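Ufm1-specific protease (Caenorhabditis elegans, PDB 5EJJ) cleaves the peptide bond after the C-terminal glycine of the ubiquitin-like modifier Ufm1, acting as a thiol protease on Ufm1-conjugated proteins. Local coordinates at residues R349-L361 with T374-Q386. Numbering follows the deposited sequence.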
loop_
_atom_site.group_PDB
_atom_site.type_symbol
_atom_site.label_atom_id
_atom_site.label_comp_id
_atom_site.label_asym_id
_atom_site.label_seq_id
_atom_site.Cartn_x
_atom_site.Cartn_y
_atom_site.Cartn_z
ATOM N N ARG A 349 -0.784 13.072 7.317
ATOM C CA ARG A 349 -0.748 11.708 7.826
ATOM C C ARG A 349 -1.583 11.581 9.110
ATOM O O ARG A 349 -1.824 12.573 9.804
ATOM C CB ARG A 349 0.694 11.290 8.078
ATOM C CG ARG A 349 1.494 12.396 8.675
ATOM C CD ARG A 349 2.900 11.963 9.014
ATOM N NE ARG A 349 3.648 11.436 7.870
ATOM C CZ ARG A 349 4.036 12.166 6.820
ATOM N NH1 ARG A 349 3.717 13.460 6.741
ATOM N NH2 ARG A 349 4.739 11.605 5.835
ATOM N N LEU A 350 -2.040 10.367 9.411
ATOM C CA LEU A 350 -2.794 10.128 10.638
ATOM C C LEU A 350 -1.950 9.446 11.714
ATOM O O LEU A 350 -2.435 9.192 12.805
ATOM C CB LEU A 350 -4.077 9.336 10.358
ATOM C CG LEU A 350 -5.176 10.113 9.609
ATOM C CD1 LEU A 350 -6.217 9.195 8.958
ATOM C CD2 LEU A 350 -5.875 11.117 10.524
ATOM N N THR A 351 -0.689 9.161 11.402
ATOM C CA THR A 351 0.238 8.571 12.364
ATOM C C THR A 351 1.535 9.341 12.331
ATOM O O THR A 351 1.857 9.968 11.330
ATOM C CB THR A 351 0.617 7.118 12.007
ATOM O OG1 THR A 351 1.314 7.090 10.747
ATOM C CG2 THR A 351 -0.603 6.240 11.953
ATOM N N ASN A 352 2.303 9.251 13.409
ATOM C CA ASN A 352 3.509 10.051 13.550
ATOM C C ASN A 352 4.618 9.676 12.579
ATOM O O ASN A 352 4.995 8.515 12.478
ATOM C CB ASN A 352 4.024 9.985 14.982
ATOM C CG ASN A 352 5.066 11.041 15.265
ATOM O OD1 ASN A 352 6.225 10.904 14.871
ATOM N ND2 ASN A 352 4.657 12.108 15.945
ATOM N N LYS A 353 5.150 10.679 11.885
ATOM C CA LYS A 353 6.147 10.452 10.834
ATOM C C LYS A 353 7.418 9.797 11.359
ATOM O O LYS A 353 8.127 9.121 10.609
ATOM C CB LYS A 353 6.476 11.758 10.092
ATOM C CG LYS A 353 6.827 12.945 11.008
ATOM C CD LYS A 353 6.047 14.221 10.647
ATOM C CE LYS A 353 6.506 14.826 9.322
ATOM N NZ LYS A 353 5.546 15.848 8.814
ATOM N N LYS A 354 7.691 9.988 12.649
ATOM C CA LYS A 354 8.930 9.494 13.255
ATOM C C LYS A 354 8.910 7.974 13.436
ATOM O O LYS A 354 9.949 7.316 13.332
ATOM C CB LYS A 354 9.199 10.185 14.601
ATOM C CG LYS A 354 9.280 11.709 14.536
ATOM C CD LYS A 354 10.566 12.192 13.877
ATOM C CE LYS A 354 10.564 13.707 13.776
ATOM N NZ LYS A 354 9.986 14.306 15.014
ATOM N N LEU A 355 7.722 7.437 13.707
ATOM C CA LEU A 355 7.524 6.004 13.902
ATOM C C LEU A 355 7.961 5.184 12.685
ATOM O O LEU A 355 7.795 5.615 11.543
ATOM C CB LEU A 355 6.044 5.716 14.203
ATOM C CG LEU A 355 5.455 5.781 15.622
ATOM C CD1 LEU A 355 6.328 6.591 16.565
ATOM C CD2 LEU A 355 4.024 6.341 15.589
ATOM N N ILE A 356 8.509 4.000 12.953
ATOM C CA ILE A 356 8.883 3.029 11.922
ATOM C C ILE A 356 7.674 2.201 11.458
ATOM O O ILE A 356 6.855 1.777 12.280
ATOM C CB ILE A 356 9.967 2.080 12.465
ATOM C CG1 ILE A 356 11.211 2.883 12.835
ATOM C CG2 ILE A 356 10.282 0.952 11.482
ATOM C CD1 ILE A 356 12.334 2.036 13.338
ATOM N N ARG A 357 7.559 1.984 10.143
ATOM C CA ARG A 357 6.473 1.175 9.577
ATOM C C ARG A 357 7.025 -0.189 9.180
ATOM O O ARG A 357 7.987 -0.271 8.422
ATOM C CB ARG A 357 5.829 1.885 8.379
ATOM C CG ARG A 357 4.610 1.199 7.755
ATOM C CD ARG A 357 4.271 1.856 6.409
ATOM N NE ARG A 357 3.024 1.414 5.765
ATOM C CZ ARG A 357 1.964 2.205 5.543
ATOM N NH1 ARG A 357 1.975 3.486 5.928
ATOM N NH2 ARG A 357 0.884 1.719 4.929
ATOM N N GLU A 358 6.426 -1.246 9.727
ATOM C CA GLU A 358 6.809 -2.636 9.450
ATOM C C GLU A 358 8.306 -2.939 9.594
ATOM O O GLU A 358 9.010 -3.077 8.595
ATOM C CB GLU A 358 6.303 -3.064 8.072
ATOM C CG GLU A 358 4.776 -3.114 7.979
ATOM C CD GLU A 358 4.262 -3.743 6.685
ATOM O OE1 GLU A 358 4.272 -3.029 5.651
ATOM O OE2 GLU A 358 3.850 -4.941 6.713
ATOM N N PRO A 359 8.799 -3.041 10.843
ATOM C CA PRO A 359 10.210 -3.373 11.044
ATOM C C PRO A 359 10.468 -4.808 10.665
ATOM O O PRO A 359 11.525 -5.098 10.132
ATOM C CB PRO A 359 10.398 -3.204 12.549
ATOM C CG PRO A 359 9.312 -2.285 12.958
ATOM C CD PRO A 359 8.154 -2.676 12.112
ATOM N N HIS A 360 9.511 -5.696 10.897
ATOM C CA HIS A 360 9.745 -7.109 10.613
ATOM C C HIS A 360 10.027 -7.363 9.137
ATOM O O HIS A 360 10.362 -8.483 8.753
ATOM C CB HIS A 360 8.572 -7.974 11.082
ATOM C CG HIS A 360 7.575 -8.279 10.009
ATOM N ND1 HIS A 360 6.563 -7.404 9.660
ATOM C CD2 HIS A 360 7.427 -9.364 9.212
ATOM C CE1 HIS A 360 5.837 -7.938 8.694
ATOM N NE2 HIS A 360 6.341 -9.128 8.403
ATOM N N LEU A 361 9.875 -6.323 8.314
ATOM C CA LEU A 361 10.150 -6.421 6.883
ATOM C C LEU A 361 11.548 -5.910 6.569
ATOM O O LEU A 361 11.827 -5.471 5.454
ATOM C CB LEU A 361 9.110 -5.659 6.054
ATOM C CG LEU A 361 7.684 -6.216 5.978
ATOM C CD1 LEU A 361 6.855 -5.383 5.027
ATOM C CD2 LEU A 361 7.649 -7.692 5.586
ATOM N N THR A 374 2.407 -14.892 8.950
ATOM C CA THR A 374 2.849 -13.617 9.458
ATOM C C THR A 374 1.644 -12.704 9.592
ATOM O O THR A 374 0.532 -13.072 9.217
ATOM C CB THR A 374 3.882 -12.997 8.505
ATOM O OG1 THR A 374 4.412 -11.796 9.072
ATOM C CG2 THR A 374 3.236 -12.669 7.159
ATOM N N VAL A 375 1.873 -11.517 10.141
ATOM C CA VAL A 375 0.827 -10.519 10.295
ATOM C C VAL A 375 0.382 -10.049 8.914
ATOM O O VAL A 375 1.169 -10.029 7.974
ATOM C CB VAL A 375 1.321 -9.327 11.151
ATOM C CG1 VAL A 375 2.293 -8.466 10.371
ATOM C CG2 VAL A 375 0.155 -8.497 11.647
ATOM N N ASN A 376 -0.885 -9.671 8.802
ATOM C CA ASN A 376 -1.518 -9.439 7.506
ATOM C C ASN A 376 -1.237 -8.115 6.803
ATOM O O ASN A 376 -0.826 -8.118 5.648
ATOM C CB ASN A 376 -3.020 -9.623 7.623
ATOM C CG ASN A 376 -3.677 -9.762 6.286
ATOM O OD1 ASN A 376 -4.745 -9.192 6.043
ATOM N ND2 ASN A 376 -3.036 -10.513 5.390
ATOM N N GLY A 377 -1.491 -6.994 7.466
ATOM C CA GLY A 377 -1.206 -5.691 6.872
ATOM C C GLY A 377 0.022 -4.999 7.448
ATOM O O GLY A 377 0.913 -5.660 7.979
ATOM N N PRO A 378 0.093 -3.661 7.334
ATOM C CA PRO A 378 1.139 -2.842 7.982
ATOM C C PRO A 378 0.766 -2.327 9.400
ATOM O O PRO A 378 -0.413 -2.293 9.748
ATOM C CB PRO A 378 1.267 -1.650 7.025
ATOM C CG PRO A 378 -0.121 -1.446 6.573
ATOM C CD PRO A 378 -0.707 -2.857 6.394
ATOM N N TYR A 379 1.770 -1.908 10.170
ATOM C CA TYR A 379 1.603 -1.409 11.539
ATOM C C TYR A 379 2.812 -0.517 11.835
ATOM O O TYR A 379 3.767 -0.509 11.060
ATOM C CB TYR A 379 1.598 -2.584 12.531
ATOM C CG TYR A 379 2.865 -3.395 12.413
ATOM C CD1 TYR A 379 3.985 -3.081 13.164
ATOM C CD2 TYR A 379 2.960 -4.428 11.497
ATOM C CE1 TYR A 379 5.152 -3.784 13.025
ATOM C CE2 TYR A 379 4.128 -5.148 11.347
ATOM C CZ TYR A 379 5.228 -4.822 12.112
ATOM O OH TYR A 379 6.401 -5.537 11.961
ATOM N N ASN A 380 2.797 0.207 12.955
ATOM C CA ASN A 380 4.003 0.911 13.426
ATOM C C ASN A 380 4.613 0.272 14.673
ATOM O O ASN A 380 3.970 -0.518 15.359
ATOM C CB ASN A 380 3.741 2.392 13.713
ATOM C CG ASN A 380 3.604 3.222 12.452
ATOM O OD1 ASN A 380 4.394 3.080 11.509
ATOM N ND2 ASN A 380 2.590 4.095 12.423
ATOM N N TYR A 381 5.856 0.637 14.967
ATOM C CA TYR A 381 6.568 0.114 16.125
ATOM C C TYR A 381 6.587 1.152 17.236
ATOM O O TYR A 381 7.343 2.117 17.164
ATOM C CB TYR A 381 8.001 -0.228 15.728
ATOM C CG TYR A 381 8.841 -0.851 16.821
ATOM C CD1 TYR A 381 8.253 -1.411 17.950
ATOM C CD2 TYR A 381 10.227 -0.875 16.724
ATOM C CE1 TYR A 381 9.017 -1.970 18.950
ATOM C CE2 TYR A 381 10.998 -1.436 17.712
ATOM C CZ TYR A 381 10.392 -1.983 18.825
ATOM O OH TYR A 381 11.163 -2.545 19.818
ATOM N N HIS A 382 5.760 0.955 18.260
ATOM C CA HIS A 382 5.804 1.799 19.450
ATOM C C HIS A 382 6.569 1.097 20.569
ATOM O O HIS A 382 6.607 -0.135 20.636
ATOM C CB HIS A 382 4.399 2.139 19.935
ATOM C CG HIS A 382 3.523 2.731 18.878
ATOM N ND1 HIS A 382 3.028 4.017 18.958
ATOM C CD2 HIS A 382 3.038 2.211 17.726
ATOM C CE1 HIS A 382 2.273 4.261 17.903
ATOM N NE2 HIS A 382 2.266 3.183 17.136
ATOM N N HIS A 383 7.160 1.895 21.454
ATOM C CA HIS A 383 8.055 1.400 22.499
ATOM C C HIS A 383 8.245 2.423 23.630
ATOM O O HIS A 383 7.545 3.434 23.700
ATOM C CB HIS A 383 9.407 1.050 21.889
ATOM C CG HIS A 383 9.825 1.994 20.803
ATOM N ND1 HIS A 383 9.841 3.358 20.978
ATOM C CD2 HIS A 383 10.212 1.769 19.525
ATOM C CE1 HIS A 383 10.221 3.942 19.852
ATOM N NE2 HIS A 383 10.465 2.998 18.961
ATOM N N TYR A 384 9.207 2.155 24.507
ATOM C CA TYR A 384 9.540 3.071 25.601
ATOM C C TYR A 384 10.113 4.399 25.071
ATOM O O TYR A 384 10.504 4.486 23.910
ATOM C CB TYR A 384 10.547 2.404 26.556
ATOM C CG TYR A 384 9.964 1.337 27.461
ATOM C CD1 TYR A 384 8.591 1.164 27.567
ATOM C CD2 TYR A 384 10.787 0.518 28.224
ATOM C CE1 TYR A 384 8.047 0.198 28.403
ATOM C CE2 TYR A 384 10.253 -0.454 29.065
ATOM C CZ TYR A 384 8.877 -0.606 29.149
ATOM O OH TYR A 384 8.321 -1.560 29.978
ATOM N N MET A 385 10.145 5.424 25.924
ATOM C CA MET A 385 10.816 6.703 25.622
ATOM C C MET A 385 10.395 7.357 24.295
ATOM O O MET A 385 11.233 7.904 23.573
ATOM C CB MET A 385 12.345 6.535 25.650
ATOM C CG MET A 385 12.884 5.591 26.733
ATOM S SD MET A 385 12.219 5.841 28.402
ATOM C CE MET A 385 13.233 4.682 29.318
ATOM N N GLN A 386 9.103 7.312 23.987
ATOM C CA GLN A 386 8.633 7.709 22.665
ATOM C C GLN A 386 7.973 9.086 22.620
ATOM O O GLN A 386 8.549 10.036 22.081
ATOM C CB GLN A 386 7.697 6.647 22.073
ATOM C CG GLN A 386 7.860 6.466 20.566
ATOM C CD GLN A 386 6.934 5.416 19.987
ATOM O OE1 GLN A 386 7.324 4.658 19.101
ATOM N NE2 GLN A 386 5.697 5.375 20.475
#
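Arg-357 and Asn-380 face each other as the non-hydrogen-bonded pair of an isolated antiparallel beta bridge, which joins the loop 349-361 to the loop leading into helix 396-409 of the peptidase C78 fold. Two backbone bonds frame it: Tyr-381 N donates to Ile-356 O (3.1 Å), and Glu-358 N to Tyr-379 O (3.1 Å). Glu-358 has a positive phi (50°), and the chain bends so that Pro-359 and His-360 reach round the phenol of Tyr-379. From Tyr-379 CB, a chi1 of 57° places CG between its own backbone N and carbonyl carbon and brings the ring to Glu-358, whose CA lies over one face in a CH-pi contact, 4.2 Å from the centroid. CD2 and CE2 pass Glu-358 CG, CE2 at 4.0 Å; CE1 and CZ meet Pro-359 CD, which comes in obliquely from the same side of the ring as Glu-358 CA. At the tip, OH accepts from His-360 N (3.3 Å) and shares a second hydrogen bond with His-360 ND1 (3.0 Å), at the phenol's edge, in its plane. The two rings thus meet rim to rim, their planes 22° apart. A phenylalanine here would probably leave the backbone N and ND1 of His-360 without this oxygen and the imidazole less firmly fixed in its rotation. Leu-503 and Leu-519 also pack on the phenol, tying it to strands 499-507 and 514-519. Beside the bridge, Pro-359 CG touches Tyr-381 CB at 3.7 Å, while the Tyr-381 hydroxyl bonds to the backbone O of Asp-520, probably an active-site residue, so the contact adjoins the catalytic region. At the far end, Leu-355 CG lies over one face of the His-382 imidazole, offset toward its rim, and CD2 comes within 3.6 Å of His-382 CE1.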